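Local coordinates for protein YgiW (Escherichia coli, PDB 1NNX) that is of unknown function but is a periplasmic protein with a bacterial OB fold, a barrel often used by other proteins to bind nucleic acids, oligosaccharides or proteins, at residues Ile64-Ile68 against Val97-Val101; Thr41-Asn45 against Val56-Ala60. All blocks are in the same frame, centred on the assembly; numbering follows the deposited sequence.

Contact 1: residues Ile64-Ile68 against Val97-Val101; sequences INVDI and VEIDV
Residues 64-67 of the segment Ile64-Ile68 form a strand that runs in the same direction as strand 97-101, the axes 4.6 Å apart at closest approach and inclined by 32°. Ile64, with chi1 and chi2 both t, reaches across so that CD1 lies 4.0 Å from Ile99 CD1 and 4.2 Å from Val97 CG1. Near Asn65 the pairing is still partly hydrated: one water links Asn65 N (2.9 Å) to Val97 O (2.7 Å), and another joins Asn65 ND2 to the same carbonyl. Asn65 O then accepts from Ile99 N at 3.1 Å. Val66 lies level with Ile99, CA-CA 4.6 Å, and both side chains point into the barrel; Val66 CG1 meets Ile99 CB at 3.8 Å. Such a parallel pairing of the third and fifth strands is a hallmark of the OB fold, whose other neighbouring strands are antiparallel. Asp67 straddles its bridge partner Asp100, donating from N to Ile99 O at 2.8 Å and accepting at O from Val101 N at 2.9 Å. Its side chain shares the outer face with Glu98 and Asp100, making an acidic patch. The CA-to-CB bond of Ile68 points sideways, and its CG1 rests 3.9 Å from Val101 CG2.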
loop_
_atom_site.group_PDB
_atom_site.type_symbol
_atom_site.label_atom_id
_atom_site.label_comp_id
_atom_site.label_asym_id
_atom_site.label_seq_id
_atom_site.Cartn_x
_atom_site.Cartn_y
_atom_site.Cartn_z
ATOM N N ILE A 64 -3.026 -5.724 4.999
ATOM C CA ILE A 64 -1.948 -4.933 5.552
ATOM C C ILE A 64 -2.501 -3.536 5.730
ATOM O O ILE A 64 -3.400 -3.086 4.955
ATOM C CB ILE A 64 -0.717 -4.909 4.609
ATOM C CG1 ILE A 64 0.477 -4.268 5.330
ATOM C CG2 ILE A 64 -1.042 -4.197 3.247
ATOM C CD1 ILE A 64 1.793 -4.414 4.502
ATOM N N ASN A 65 -1.964 -2.826 6.709
ATOM C CA ASN A 65 -2.434 -1.452 6.914
ATOM C C ASN A 65 -1.667 -0.520 5.969
ATOM O O ASN A 65 -0.483 -0.733 5.732
ATOM C CB ASN A 65 -2.190 -1.011 8.377
ATOM C CG ASN A 65 -3.023 -1.797 9.352
ATOM O OD1 ASN A 65 -4.098 -2.320 9.007
ATOM N ND2 ASN A 65 -2.548 -1.854 10.615
ATOM N N VAL A 66 -2.357 0.477 5.438
ATOM C CA VAL A 66 -1.750 1.427 4.514
ATOM C C VAL A 66 -2.072 2.868 4.963
ATOM O O VAL A 66 -3.171 3.170 5.472
ATOM C CB VAL A 66 -2.204 1.200 3.054
ATOM C CG1 VAL A 66 -1.821 -0.268 2.615
ATOM C CG2 VAL A 66 -3.703 1.383 2.861
ATOM N N ASP A 67 -1.081 3.726 4.849
ATOM C CA ASP A 67 -1.258 5.155 5.213
ATOM C C ASP A 67 -1.462 5.945 3.942
ATOM O O ASP A 67 -0.573 5.994 3.106
ATOM C CB ASP A 67 -0.014 5.646 5.965
ATOM C CG ASP A 67 -0.032 7.172 6.278
ATOM O OD1 ASP A 67 0.748 7.570 7.177
ATOM O OD2 ASP A 67 -0.770 7.967 5.643
ATOM N N ILE A 68 -2.636 6.557 3.807
ATOM C CA ILE A 68 -3.016 7.338 2.611
ATOM C C ILE A 68 -3.412 8.754 3.061
ATOM O O ILE A 68 -4.436 8.910 3.707
ATOM C CB ILE A 68 -4.197 6.723 1.905
ATOM C CG1 ILE A 68 -3.884 5.258 1.519
ATOM C CG2 ILE A 68 -4.473 7.507 0.669
ATOM C CD1 ILE A 68 -5.064 4.464 0.986
ATOM N N VAL A 97 3.994 -3.175 10.371
ATOM C CA VAL A 97 4.423 -3.048 8.984
ATOM C C VAL A 97 3.242 -2.328 8.349
ATOM O O VAL A 97 2.044 -2.516 8.745
ATOM C CB VAL A 97 4.750 -4.400 8.312
ATOM C CG1 VAL A 97 3.514 -5.286 8.215
ATOM C CG2 VAL A 97 5.318 -4.144 6.902
ATOM N N GLU A 98 3.524 -1.379 7.470
ATOM C CA GLU A 98 2.436 -0.659 6.819
ATOM C C GLU A 98 3.049 -0.224 5.474
ATOM O O GLU A 98 4.248 -0.320 5.218
ATOM C CB GLU A 98 2.150 0.740 7.443
ATOM C CG GLU A 98 3.226 1.926 7.220
ATOM C CD GLU A 98 2.901 3.172 8.061
ATOM O OE1 GLU A 98 3.605 4.194 7.921
ATOM O OE2 GLU A 98 1.938 3.115 8.866
ATOM N N ILE A 99 2.200 0.190 4.581
ATOM C CA ILE A 99 2.668 0.779 3.329
ATOM C C ILE A 99 2.403 2.289 3.379
ATOM O O ILE A 99 1.259 2.695 3.675
ATOM C CB ILE A 99 1.894 0.247 2.093
ATOM C CG1 ILE A 99 1.935 -1.283 2.036
ATOM C CG2 ILE A 99 2.517 0.869 0.789
ATOM C CD1 ILE A 99 3.380 -1.787 2.012
ATOM N N ASP A 100 3.416 3.112 3.112
ATOM C CA ASP A 100 3.182 4.600 3.068
ATOM C C ASP A 100 2.869 4.838 1.617
ATOM O O ASP A 100 3.764 4.757 0.784
ATOM C CB ASP A 100 4.533 5.158 3.553
ATOM C CG ASP A 100 4.817 4.843 5.055
ATOM O OD1 ASP A 100 3.860 4.670 5.841
ATOM O OD2 ASP A 100 6.010 4.810 5.401
ATOM N N VAL A 101 1.616 5.151 1.323
ATOM C CA VAL A 101 1.189 5.245 -0.064
ATOM C C VAL A 101 1.506 6.549 -0.770
ATOM O O VAL A 101 1.108 7.646 -0.287
ATOM C CB VAL A 101 -0.332 4.926 -0.142
ATOM C CG1 VAL A 101 -0.809 5.070 -1.575
ATOM C CG2 VAL A 101 -0.615 3.494 0.450
HETATM O O HOH W 1 -0.246 -3.960 8.784
HETATM O O HOH W 2 0.271 -1.599 10.995
HETATM O O HOH W 3 0.096 8.911 1.863
#

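Contact 2: residues Thr41-Asn45 against Val56-Ala60; sequences TLRGN and VFKDA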
loop_
_atom_site.group_PDB
_atom_site.type_symbol
_atom_site.label_atom_id
_atom_site.label_comp_id
_atom_site.label_asym_id
_atom_site.label_seq_id
_atom_site.Cartn_x
_atom_site.Cartn_y
_atom_site.Cartn_z
ATOM N N THR A 41 4.478 -2.120 -5.279
ATOM C CA THR A 41 3.241 -1.888 -5.944
ATOM C C THR A 41 2.358 -3.072 -5.549
ATOM O O THR A 41 2.772 -4.242 -5.626
ATOM C CB THR A 41 3.380 -1.880 -7.486
ATOM O OG1 THR A 41 4.307 -0.862 -7.915
ATOM C CG2 THR A 41 2.028 -1.708 -8.117
ATOM N N LEU A 42 1.144 -2.824 -5.086
ATOM C CA LEU A 42 0.170 -3.847 -4.699
ATOM C C LEU A 42 -1.150 -3.595 -5.393
ATOM O O LEU A 42 -1.467 -2.425 -5.765
ATOM C CB LEU A 42 -0.061 -3.808 -3.158
ATOM C CG LEU A 42 1.211 -3.928 -2.332
ATOM C CD1 LEU A 42 0.798 -3.617 -0.853
ATOM C CD2 LEU A 42 1.849 -5.233 -2.456
ATOM N N ARG A 43 -1.954 -4.632 -5.558
ATOM C CA ARG A 43 -3.255 -4.473 -6.122
ATOM C C ARG A 43 -4.263 -5.177 -5.250
ATOM O O ARG A 43 -4.008 -6.298 -4.777
ATOM C CB ARG A 43 -3.334 -5.030 -7.560
ATOM C CG ARG A 43 -2.705 -4.078 -8.550
ATOM C CD ARG A 43 -2.848 -4.629 -10.020
ATOM N NE ARG A 43 -2.473 -3.623 -11.004
ATOM C CZ ARG A 43 -3.082 -3.499 -12.179
ATOM N NH1 ARG A 43 -4.086 -4.309 -12.481
ATOM N NH2 ARG A 43 -2.665 -2.606 -13.059
ATOM N N GLY A 44 -5.392 -4.527 -4.975
ATOM C CA GLY A 44 -6.363 -5.146 -4.110
ATOM C C GLY A 44 -7.448 -4.166 -3.808
ATOM O O GLY A 44 -7.820 -3.361 -4.652
ATOM N N ASN A 45 -7.988 -4.293 -2.625
ATOM C CA ASN A 45 -9.107 -3.457 -2.217
ATOM C C ASN A 45 -8.889 -2.810 -0.866
ATOM O O ASN A 45 -8.320 -3.431 0.078
ATOM C CB ASN A 45 -10.360 -4.349 -2.147
ATOM C CG ASN A 45 -10.674 -5.023 -3.526
ATOM O OD1 ASN A 45 -10.104 -6.052 -3.827
ATOM N ND2 ASN A 45 -11.475 -4.420 -4.327
ATOM N N VAL A 56 -7.238 -0.381 5.898
ATOM C CA VAL A 56 -6.886 -1.800 5.711
ATOM C C VAL A 56 -6.986 -2.146 4.217
ATOM O O VAL A 56 -8.001 -1.876 3.569
ATOM C CB VAL A 56 -7.839 -2.732 6.472
ATOM C CG1 VAL A 56 -7.422 -4.236 6.284
ATOM C CG2 VAL A 56 -7.719 -2.412 8.028
ATOM N N PHE A 57 -5.899 -2.689 3.681
ATOM C CA PHE A 57 -5.817 -3.080 2.271
ATOM C C PHE A 57 -5.771 -4.614 2.217
ATOM O O PHE A 57 -4.996 -5.232 2.909
ATOM C CB PHE A 57 -4.542 -2.474 1.703
ATOM C CG PHE A 57 -4.344 -2.790 0.260
ATOM C CD1 PHE A 57 -4.933 -2.058 -0.750
ATOM C CD2 PHE A 57 -3.498 -3.841 -0.077
ATOM C CE1 PHE A 57 -4.654 -2.359 -2.113
ATOM C CE2 PHE A 57 -3.232 -4.127 -1.425
ATOM C CZ PHE A 57 -3.816 -3.368 -2.413
ATOM N N LYS A 58 -6.590 -5.189 1.349
ATOM C CA LYS A 58 -6.674 -6.656 1.222
ATOM C C LYS A 58 -6.498 -7.118 -0.209
ATOM O O LYS A 58 -6.981 -6.523 -1.138
ATOM C CB LYS A 58 -8.032 -7.089 1.762
ATOM C CG LYS A 58 -8.340 -8.578 1.757
ATOM C CD LYS A 58 -9.773 -8.759 2.198
ATOM C CE LYS A 58 -10.191 -10.201 2.347
ATOM N NZ LYS A 58 -11.530 -10.272 3.002
ATOM N N ASP A 59 -5.733 -8.180 -0.344
ATOM C CA ASP A 59 -5.614 -8.868 -1.665
ATOM C C ASP A 59 -5.855 -10.336 -1.331
ATOM O O ASP A 59 -6.139 -10.729 -0.201
ATOM C CB ASP A 59 -4.326 -8.601 -2.469
ATOM C CG ASP A 59 -3.085 -9.270 -1.962
ATOM O OD1 ASP A 59 -3.148 -10.038 -0.983
ATOM O OD2 ASP A 59 -2.018 -9.022 -2.592
ATOM N N ALA A 60 -5.798 -11.191 -2.361
ATOM C CA ALA A 60 -6.043 -12.595 -2.082
ATOM C C ALA A 60 -5.105 -13.288 -1.077
ATOM O O ALA A 60 -5.446 -14.347 -0.543
ATOM C CB ALA A 60 -5.988 -13.352 -3.393
HETATM O O HOH W 4 -0.948 -7.129 -4.377
HETATM O O HOH W 5 -9.362 -7.771 -2.207
#
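In an OB-fold barrel the first strand is long and strongly bent, because it must pair with the second strand along one part and with the fourth along another. Thr41-Asn45 and Val56-Ala60 illustrate the parting: the short strand segments cross at 103°, and their pairing is confined to the Asn45 end. There Asn45 and Lys58 form an antiparallel hydrogen-bonded pair, Asn45 N donating to Lys58 O at 2.9 Å and Lys58 N to Asn45 O at 2.8 Å. N-terminal to it the first strand diverges, Leu42 and Gly44 bonding through their backbones to Ile86 and Val84 of strand 84-93.

Phe57, with the largest area buried by this contact (84 Å²), fills the angle so opened. With chi1 t, its ring reaches the bend, where CZ comes within 3.2 Å of Gly44 N and CE2 within 3.6 Å of Leu42 CB. Gly44 makes this closeness possible: a beta carbon at that position would clash with Lys58 O and press tightly on the Phe57 ring. The Leu42 CA-to-CB bond points toward strand 54-59, and its side chain also packs on Ile86.

Asp59 OD1 is hydrogen-bonded to Ser61 OG and OD2 to Val28 N; a water accepting from Arg43 N lies 2.8 Å from Asp59 OD2. On the Asn45 side another water donates to Asn45 OD1 at 2.5 Å and to Lys58 O at 2.9 Å.

Contacts 1 and 2, with centres 11 Å apart, are two seams of one closed sheet in which strands 54-59 and 62-67 are neighbours as well as consecutive in the chain. Contact 2 belongs to the opening hairpin; contact 1 brings in the last strand, which pairs in turn with strand 84-93 and so leads round to the first strand again. Backbone and core connect them: Phe57 N lies 2.8 Å from Ile64 O, a probable hydrogen bond, while Val66 CG1 packs 3.6 Å from Phe57 CB. Across the barrel interior, Ile99 CG1 approaches Leu42 CD1 at 3.9 Å, so side chains from both contacts build a common apolar interior.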